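Tyrocidine synthetase 3 (Brevibacillus brevis, PDB 2JGP) probably catalyses peptide-bond formation between carrier-bound substrates in tyrocidine biosynthesis, the crystallised part being a peptidyl carrier domain joined to a condensation domain. Local coordinates at residues G353-G358 / V431-N436; T357-A362 / G369-T374. All blocks are in the same frame, centred on the assembly; numbering follows the deposited sequence.

Contact 1: residues G353-G358 / V431-N436; sequences GTPITG and VFTFQN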
ATOM      1  N   GLY A 353       8.570  -7.677  -0.831  1.00 55.52           N
ATOM      2  CA  GLY A 353       7.266  -7.099  -1.156  1.00 55.94           C
ATOM      3  C   GLY A 353       7.071  -5.781  -0.439  1.00 56.21           C
ATOM      4  O   GLY A 353       7.290  -5.696   0.761  1.00 55.89           O
ATOM      5  N   THR A 354       6.686  -4.740  -1.174  1.00 57.00           N
ATOM      6  CA  THR A 354       6.392  -3.442  -0.567  1.00 57.72           C
ATOM      7  C   THR A 354       4.980  -2.972  -0.935  1.00 58.25           C
ATOM      8  O   THR A 354       4.730  -2.555  -2.071  1.00 58.39           O
ATOM      9  CB  THR A 354       7.413  -2.373  -0.971  1.00 57.81           C
ATOM     10  OG1 THR A 354       7.461  -2.246  -2.397  1.00 59.07           O
ATOM     11  CG2 THR A 354       8.805  -2.729  -0.446  1.00 58.03           C
ATOM     12  N   PRO A 355       4.045  -3.054   0.018  1.00 58.81           N
ATOM     13  CA  PRO A 355       2.713  -2.514  -0.246  1.00 59.07           C
ATOM     14  C   PRO A 355       2.722  -1.003  -0.473  1.00 58.87           C
ATOM     15  O   PRO A 355       3.493  -0.282   0.161  1.00 59.18           O
ATOM     16  CB  PRO A 355       1.925  -2.883   1.020  1.00 59.32           C
ATOM     17  CG  PRO A 355       2.693  -4.026   1.631  1.00 59.51           C
ATOM     18  CD  PRO A 355       4.119  -3.702   1.342  1.00 59.29           C
ATOM     19  N   ILE A 356       1.880  -0.557  -1.400  1.00 58.58           N
ATOM     20  CA  ILE A 356       1.649   0.862  -1.665  1.00 58.62           C
ATOM     21  C   ILE A 356       0.151   1.089  -1.597  1.00 57.80           C
ATOM     22  O   ILE A 356      -0.623   0.138  -1.705  1.00 57.13           O
ATOM     23  CB  ILE A 356       2.178   1.290  -3.053  1.00 58.74           C
ATOM     24  CG1 ILE A 356       1.560   0.443  -4.172  1.00 59.91           C
ATOM     25  CG2 ILE A 356       3.694   1.211  -3.085  1.00 60.84           C
ATOM     26  CD1 ILE A 356       1.945   0.897  -5.577  1.00 61.19           C
ATOM     27  N   THR A 357      -0.267   2.337  -1.416  1.00 57.68           N
ATOM     28  CA  THR A 357      -1.695   2.631  -1.238  1.00 57.17           C
ATOM     29  C   THR A 357      -2.488   2.383  -2.522  1.00 57.25           C
ATOM     30  O   THR A 357      -3.669   2.044  -2.476  1.00 56.19           O
ATOM     31  CB  THR A 357      -1.936   4.098  -0.803  1.00 57.16           C
ATOM     32  OG1 THR A 357      -1.591   4.975  -1.878  1.00 56.46           O
ATOM     33  CG2 THR A 357      -1.112   4.448   0.433  1.00 57.24           C
ATOM     34  N   GLY A 358      -1.827   2.551  -3.666  1.00 58.26           N
ATOM     35  CA  GLY A 358      -2.484   2.439  -4.968  1.00 58.81           C
ATOM     36  C   GLY A 358      -3.281   3.683  -5.338  1.00 59.88           C
ATOM     37  O   GLY A 358      -3.987   3.697  -6.355  1.00 60.66           O
ATOM     38  N   VAL A 431       7.720  -9.098   3.537  1.00 58.16           N
ATOM     39  CA  VAL A 431       7.127  -7.811   3.213  1.00 58.76           C
ATOM     40  C   VAL A 431       7.721  -6.743   4.127  1.00 59.16           C
ATOM     41  O   VAL A 431       8.007  -7.010   5.295  1.00 58.69           O
ATOM     42  CB  VAL A 431       5.581  -7.851   3.376  1.00 58.70           C
ATOM     43  CG1 VAL A 431       4.990  -6.449   3.398  1.00 59.11           C
ATOM     44  CG2 VAL A 431       4.958  -8.687   2.264  1.00 58.94           C
ATOM     45  N   PHE A 432       7.912  -5.544   3.577  1.00 60.09           N
ATOM     46  CA  PHE A 432       8.393  -4.390   4.332  1.00 61.01           C
ATOM     47  C   PHE A 432       7.352  -3.283   4.259  1.00 61.86           C
ATOM     48  O   PHE A 432       6.861  -2.981   3.172  1.00 61.11           O
ATOM     49  CB  PHE A 432       9.720  -3.899   3.747  1.00 61.23           C
ATOM     50  CG  PHE A 432      10.190  -2.597   4.322  1.00 61.93           C
ATOM     51  CD1 PHE A 432      10.920  -2.573   5.498  1.00 62.44           C
ATOM     52  CD2 PHE A 432       9.893  -1.395   3.693  1.00 62.67           C
ATOM     53  CE1 PHE A 432      11.350  -1.374   6.041  1.00 62.40           C
ATOM     54  CE2 PHE A 432      10.322  -0.187   4.232  1.00 62.69           C
ATOM     55  CZ  PHE A 432      11.047  -0.178   5.406  1.00 62.37           C
ATOM     56  N   THR A 433       7.004  -2.697   5.407  1.00 63.21           N
ATOM     57  CA  THR A 433       6.121  -1.515   5.442  1.00 64.88           C
ATOM     58  C   THR A 433       6.661  -0.433   6.370  1.00 66.40           C
ATOM     59  O   THR A 433       7.387  -0.723   7.313  1.00 65.83           O
ATOM     60  CB  THR A 433       4.676  -1.854   5.886  1.00 64.86           C
ATOM     61  OG1 THR A 433       4.649  -2.172   7.286  1.00 65.00           O
ATOM     62  CG2 THR A 433       4.113  -3.022   5.084  1.00 65.46           C
ATOM     63  N   PHE A 434       6.300   0.819   6.089  1.00 68.70           N
ATOM     64  CA  PHE A 434       6.677   1.952   6.942  1.00 70.55           C
ATOM     65  C   PHE A 434       5.470   2.879   7.104  1.00 72.29           C
ATOM     66  O   PHE A 434       4.848   3.265   6.116  1.00 72.67           O
ATOM     67  CB  PHE A 434       7.882   2.696   6.350  1.00 70.75           C
ATOM     68  CG  PHE A 434       8.227   3.975   7.071  1.00 71.00           C
ATOM     69  CD1 PHE A 434       8.626   3.952   8.400  1.00 70.97           C
ATOM     70  CD2 PHE A 434       8.144   5.204   6.422  1.00 71.59           C
ATOM     71  CE1 PHE A 434       8.933   5.123   9.075  1.00 71.28           C
ATOM     72  CE2 PHE A 434       8.455   6.383   7.090  1.00 71.58           C
ATOM     73  CZ  PHE A 434       8.851   6.342   8.420  1.00 71.19           C
ATOM     74  N   GLN A 435       5.129   3.211   8.350  1.00 74.37           N
ATOM     75  CA  GLN A 435       3.944   4.028   8.650  1.00 76.01           C
ATOM     76  C   GLN A 435       4.287   5.155   9.627  1.00 77.35           C
ATOM     77  O   GLN A 435       5.352   5.139  10.247  1.00 77.34           O
ATOM     78  CB  GLN A 435       2.824   3.161   9.243  1.00 76.21           C
ATOM     79  CG  GLN A 435       2.674   1.758   8.634  1.00 77.09           C
ATOM     80  CD  GLN A 435       3.444   0.684   9.399  1.00 78.12           C
ATOM     81  OE1 GLN A 435       4.444   0.145   8.913  1.00 78.84           O
ATOM     82  NE2 GLN A 435       2.978   0.371  10.604  1.00 78.66           N
ATOM     83  N   ASN A 436       3.375   6.121   9.763  1.00 79.10           N
ATOM     84  CA  ASN A 436       3.542   7.256  10.683  1.00 80.36           C
ATOM     85  C   ASN A 436       2.502   7.263  11.813  1.00 81.30           C
ATOM     86  O   ASN A 436       1.674   8.177  11.894  1.00 81.57           O
ATOM     87  CB  ASN A 436       3.470   8.585   9.912  1.00 80.58           C
ATOM     88  CG  ASN A 436       4.749   8.901   9.154  1.00 81.31           C
ATOM     89  OD1 ASN A 436       4.743   9.015   7.927  1.00 82.44           O
ATOM     90  ND2 ASN A 436       5.850   9.061   9.884  1.00 81.93           N
TER
HETATM   91  O   HOH W   1       5.790  -0.764   1.795  1.00 46.10           O

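Contact 2: residues T357-A362 / G369-T374; sequences TGRSHA and GMFVNT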
ATOM      1  N   THR A 357      -0.267   2.337  -1.416  1.00 57.68           N
ATOM      2  CA  THR A 357      -1.695   2.631  -1.238  1.00 57.17           C
ATOM      3  C   THR A 357      -2.488   2.383  -2.522  1.00 57.25           C
ATOM      4  O   THR A 357      -3.669   2.044  -2.476  1.00 56.19           O
ATOM      5  CB  THR A 357      -1.936   4.098  -0.803  1.00 57.16           C
ATOM      6  OG1 THR A 357      -1.591   4.975  -1.878  1.00 56.46           O
ATOM      7  CG2 THR A 357      -1.112   4.448   0.433  1.00 57.24           C
ATOM      8  N   GLY A 358      -1.827   2.551  -3.666  1.00 58.26           N
ATOM      9  CA  GLY A 358      -2.484   2.439  -4.968  1.00 58.81           C
ATOM     10  C   GLY A 358      -3.281   3.683  -5.338  1.00 59.88           C
ATOM     11  O   GLY A 358      -3.987   3.697  -6.355  1.00 60.66           O
ATOM     12  N   ARG A 359      -3.161   4.724  -4.518  1.00 60.67           N
ATOM     13  CA  ARG A 359      -3.935   5.954  -4.662  1.00 61.05           C
ATOM     14  C   ARG A 359      -3.015   7.052  -5.189  1.00 62.01           C
ATOM     15  O   ARG A 359      -2.706   8.023  -4.488  1.00 62.14           O
ATOM     16  CB  ARG A 359      -4.538   6.348  -3.312  1.00 60.86           C
ATOM     17  CG  ARG A 359      -5.552   5.343  -2.786  1.00 60.60           C
ATOM     18  CD  ARG A 359      -5.718   5.436  -1.292  1.00 60.43           C
ATOM     19  NE  ARG A 359      -6.609   4.388  -0.786  1.00 60.11           N
ATOM     20  CZ  ARG A 359      -7.938   4.481  -0.757  1.00 60.78           C
ATOM     21  NH1 ARG A 359      -8.553   5.581  -1.183  1.00 60.66           N
ATOM     22  NH2 ARG A 359      -8.654   3.486  -0.266  1.00 60.66           N
ATOM     23  N   SER A 360      -2.586   6.886  -6.438  1.00 62.49           N
ATOM     24  CA  SER A 360      -1.513   7.697  -7.004  1.00 63.36           C
ATOM     25  C   SER A 360      -2.006   9.000  -7.627  1.00 63.49           C
ATOM     26  O   SER A 360      -1.222   9.744  -8.214  1.00 63.78           O
ATOM     27  CB  SER A 360      -0.741   6.876  -8.034  1.00 63.55           C
ATOM     28  OG  SER A 360      -1.617   6.295  -8.976  1.00 65.56           O
ATOM     29  N   HIS A 361      -3.300   9.279  -7.492  1.00 63.36           N
ATOM     30  CA  HIS A 361      -3.857  10.550  -7.932  1.00 63.11           C
ATOM     31  C   HIS A 361      -4.735  11.102  -6.820  1.00 62.73           C
ATOM     32  O   HIS A 361      -5.377  10.340  -6.098  1.00 63.00           O
ATOM     33  CB  HIS A 361      -4.667  10.374  -9.224  1.00 63.09           C
ATOM     34  CG  HIS A 361      -5.062  11.666  -9.870  1.00 63.70           C
ATOM     35  ND1 HIS A 361      -6.191  12.366  -9.502  1.00 63.45           N
ATOM     36  CD2 HIS A 361      -4.467  12.397 -10.844  1.00 64.26           C
ATOM     37  CE1 HIS A 361      -6.281  13.466 -10.230  1.00 64.52           C
ATOM     38  NE2 HIS A 361      -5.246  13.510 -11.049  1.00 64.44           N
ATOM     39  N   ALA A 362      -4.748  12.425  -6.688  1.00 62.46           N
ATOM     40  CA  ALA A 362      -5.582  13.114  -5.704  1.00 62.14           C
ATOM     41  C   ALA A 362      -6.999  12.540  -5.642  1.00 61.87           C
ATOM     42  O   ALA A 362      -7.529  12.307  -4.561  1.00 62.13           O
ATOM     43  CB  ALA A 362      -5.636  14.609  -6.022  1.00 62.37           C
ATOM     44  N   GLY A 369     -12.651   1.726  -1.208  1.00 61.17           N
ATOM     45  CA  GLY A 369     -12.479   0.664  -2.196  1.00 61.41           C
ATOM     46  C   GLY A 369     -11.149  -0.038  -2.023  1.00 61.44           C
ATOM     47  O   GLY A 369     -10.354   0.317  -1.140  1.00 61.58           O
ATOM     48  N   MET A 370     -10.911  -1.025  -2.876  1.00 61.59           N
ATOM     49  CA  MET A 370      -9.715  -1.848  -2.811  1.00 61.80           C
ATOM     50  C   MET A 370      -8.639  -1.284  -3.750  1.00 61.65           C
ATOM     51  O   MET A 370      -8.680  -1.525  -4.962  1.00 61.44           O
ATOM     52  CB  MET A 370     -10.066  -3.288  -3.197  1.00 62.33           C
ATOM     53  CG  MET A 370      -8.881  -4.218  -3.308  1.00 63.29           C
ATOM     54  SD  MET A 370      -7.855  -4.192  -1.834  1.00 65.52           S
ATOM     55  CE  MET A 370      -6.456  -5.149  -2.416  1.00 66.58           C
ATOM     56  N   PHE A 371      -7.688  -0.539  -3.191  1.00 61.69           N
ATOM     57  CA  PHE A 371      -6.607   0.081  -3.981  1.00 61.80           C
ATOM     58  C   PHE A 371      -5.218  -0.486  -3.690  1.00 61.95           C
ATOM     59  O   PHE A 371      -4.343  -0.476  -4.569  1.00 61.81           O
ATOM     60  CB  PHE A 371      -6.584   1.593  -3.755  1.00 62.00           C
ATOM     61  CG  PHE A 371      -7.757   2.315  -4.360  1.00 62.47           C
ATOM     62  CD1 PHE A 371      -8.831   2.716  -3.571  1.00 61.50           C
ATOM     63  CD2 PHE A 371      -7.788   2.594  -5.717  1.00 62.67           C
ATOM     64  CE1 PHE A 371      -9.914   3.380  -4.129  1.00 61.82           C
ATOM     65  CE2 PHE A 371      -8.866   3.253  -6.279  1.00 62.70           C
ATOM     66  CZ  PHE A 371      -9.934   3.650  -5.479  1.00 62.20           C
ATOM     67  N   VAL A 372      -5.009  -0.976  -2.472  1.00 61.27           N
ATOM     68  CA  VAL A 372      -3.690  -1.423  -2.049  1.00 61.33           C
ATOM     69  C   VAL A 372      -3.089  -2.402  -3.062  1.00 61.40           C
ATOM     70  O   VAL A 372      -3.756  -3.320  -3.523  1.00 61.07           O
ATOM     71  CB  VAL A 372      -3.713  -2.018  -0.619  1.00 61.22           C
ATOM     72  CG1 VAL A 372      -4.576  -3.270  -0.557  1.00 61.44           C
ATOM     73  CG2 VAL A 372      -2.298  -2.308  -0.147  1.00 61.67           C
ATOM     74  N   ASN A 373      -1.843  -2.139  -3.434  1.00 61.77           N
ATOM     75  CA  ASN A 373      -1.109  -2.909  -4.439  1.00 62.68           C
ATOM     76  C   ASN A 373       0.193  -3.310  -3.775  1.00 62.54           C
ATOM     77  O   ASN A 373       0.584  -2.702  -2.786  1.00 62.92           O
ATOM     78  CB  ASN A 373      -0.835  -2.030  -5.672  1.00 62.84           C
ATOM     79  CG  ASN A 373      -0.391  -2.825  -6.908  1.00 64.44           C
ATOM     80  OD1 ASN A 373      -0.568  -4.044  -6.997  1.00 65.75           O
ATOM     81  ND2 ASN A 373       0.172  -2.109  -7.888  1.00 65.97           N
ATOM     82  N   THR A 374       0.854  -4.337  -4.290  1.00 62.78           N
ATOM     83  CA  THR A 374       2.170  -4.715  -3.789  1.00 62.77           C
ATOM     84  C   THR A 374       3.144  -4.678  -4.956  1.00 62.21           C
ATOM     85  O   THR A 374       2.817  -5.104  -6.075  1.00 62.86           O
ATOM     86  CB  THR A 374       2.179  -6.111  -3.141  1.00 63.18           C
ATOM     87  OG1 THR A 374       1.192  -6.169  -2.107  1.00 63.73           O
ATOM     88  CG2 THR A 374       3.550  -6.416  -2.536  1.00 63.90           C
TER

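Contact 1: residues G353-G358 / V431-N436
Val-431 packs over the carbonyl of Gly-353 and against the ring of Pro-355. Starting at its CB, which lies 3.8 Å from Gly-353 O, the side chain branches into two methyls that meet different surroundings. CG1, anti to the backbone N (chi1 165°), sits against the same oxygen and reaches Pro-355 CD at 3.5 Å, with Pro-355 CG a little farther on; CG2 passes Gly-353 O at van der Waals distance. The proline ring is touched from a second direction by Thr-433 CG2, 3.8 Å from Pro-355 CD, the two side chains crossing at about a right angle. The hydroxyl of Thr-433 has its partner in Ser-468 of the adjacent strand. Thr-354 CG2 approaches the edge of the Phe-432 ring, whose other contacts include Tyr-330 of helix 329-345, edge-to-face.

Between the backbones there is a single parallel bridge, Gly-353 to Val-431. Phe-432 N donates to Gly-353 O at 2.9 Å with an N-H...O angle of 165°, and Val-431 CA adds a CA-H...O contact of 3.2 Å to Gly-353 O. Beyond this point the strands splay, their directions 40° apart, and a water takes over, donating to Pro-355 O at 2.9 Å and to Phe-432 O at 2.8 Å. The chemistry is thus that of a strand pairing just giving out: Gly-353 is also backbone-bonded to Thr-430, one direct bond joins these two segments, a water serves where they part, and apolar carbons of valine, proline and threonine pack alongside.

Contact 2: residues T357-A362 / G369-T374
The guanidinium of Arg-359 presents one face to the rim of the Phe-371 ring: CD1 of Phe-371 stands over its centre, 3.4 Å from Arg-359 CZ. The two planes are 58° apart, so the phenyl comes edge first onto the guanidinium rather than stacking flat on it, and Arg-359 NH2 lies near the ring plane at that edge. Gly-369 O approaches Arg-359 NH2 obliquely at 3.7 Å. The Arg-359 chain, extended from CG to NE, crosses the phenylalanine at about a right angle and lays its CG 4.0 Å from Phe-371 CB.

At the base of the ring the backbones take over. Thr-357 O comes within 3.2 Å of Phe-371 CB, while Gly-358 CA points its hydrogen at Phe-371 O (3.5 Å, angle at H 168°). No conventional hydrogen bond joins the segments. The turn carrying the arginine is an ST turn: Thr-357 OG1 accepts from Arg-359 N at 3.1 Å.

What fixes the guanidinium is mostly outside the pair. NH2 forms a salt bridge to OD1 of Asp-226, the aspartate of the HHxxxDG motif of condensation domains, and NH1 donates to Ile-367 O. OD2 of Asp-226 accepts from the backbone N of Phe-371 and Val-372, so one carboxylate joins the outgoing arm of the loop to its returning arm. The loop leaves strand 350-356 and returns into strand 373-379, its second arm matching the GxFVNT core motif of condensation domains, and Phe-371 meets the rings of Tyr-253 and Phe-256 in helix 253-263, while neighbouring Met-370 packs on helix 101-113.

Contacts 1 and 2 share Thr-357 and Gly-358: contact 1 uses the strand end before them, contact 2 the loop from them on. Ile-356 N probably donates to Asn-373 O (2.9 Å), joining them through the antiparallel pair 350-356/373-379. Contact 1 is the more deeply buried, and attaches that pair to strand 430-435 of the four-stranded sheet with backbone and aliphatic interactions. Contact 2, partly buried, lies where the loop reaches the HHxxxDG motif, and relies on an arginine, an aromatic ring and the carboxylate of Asp-226 rather than on strand pairing.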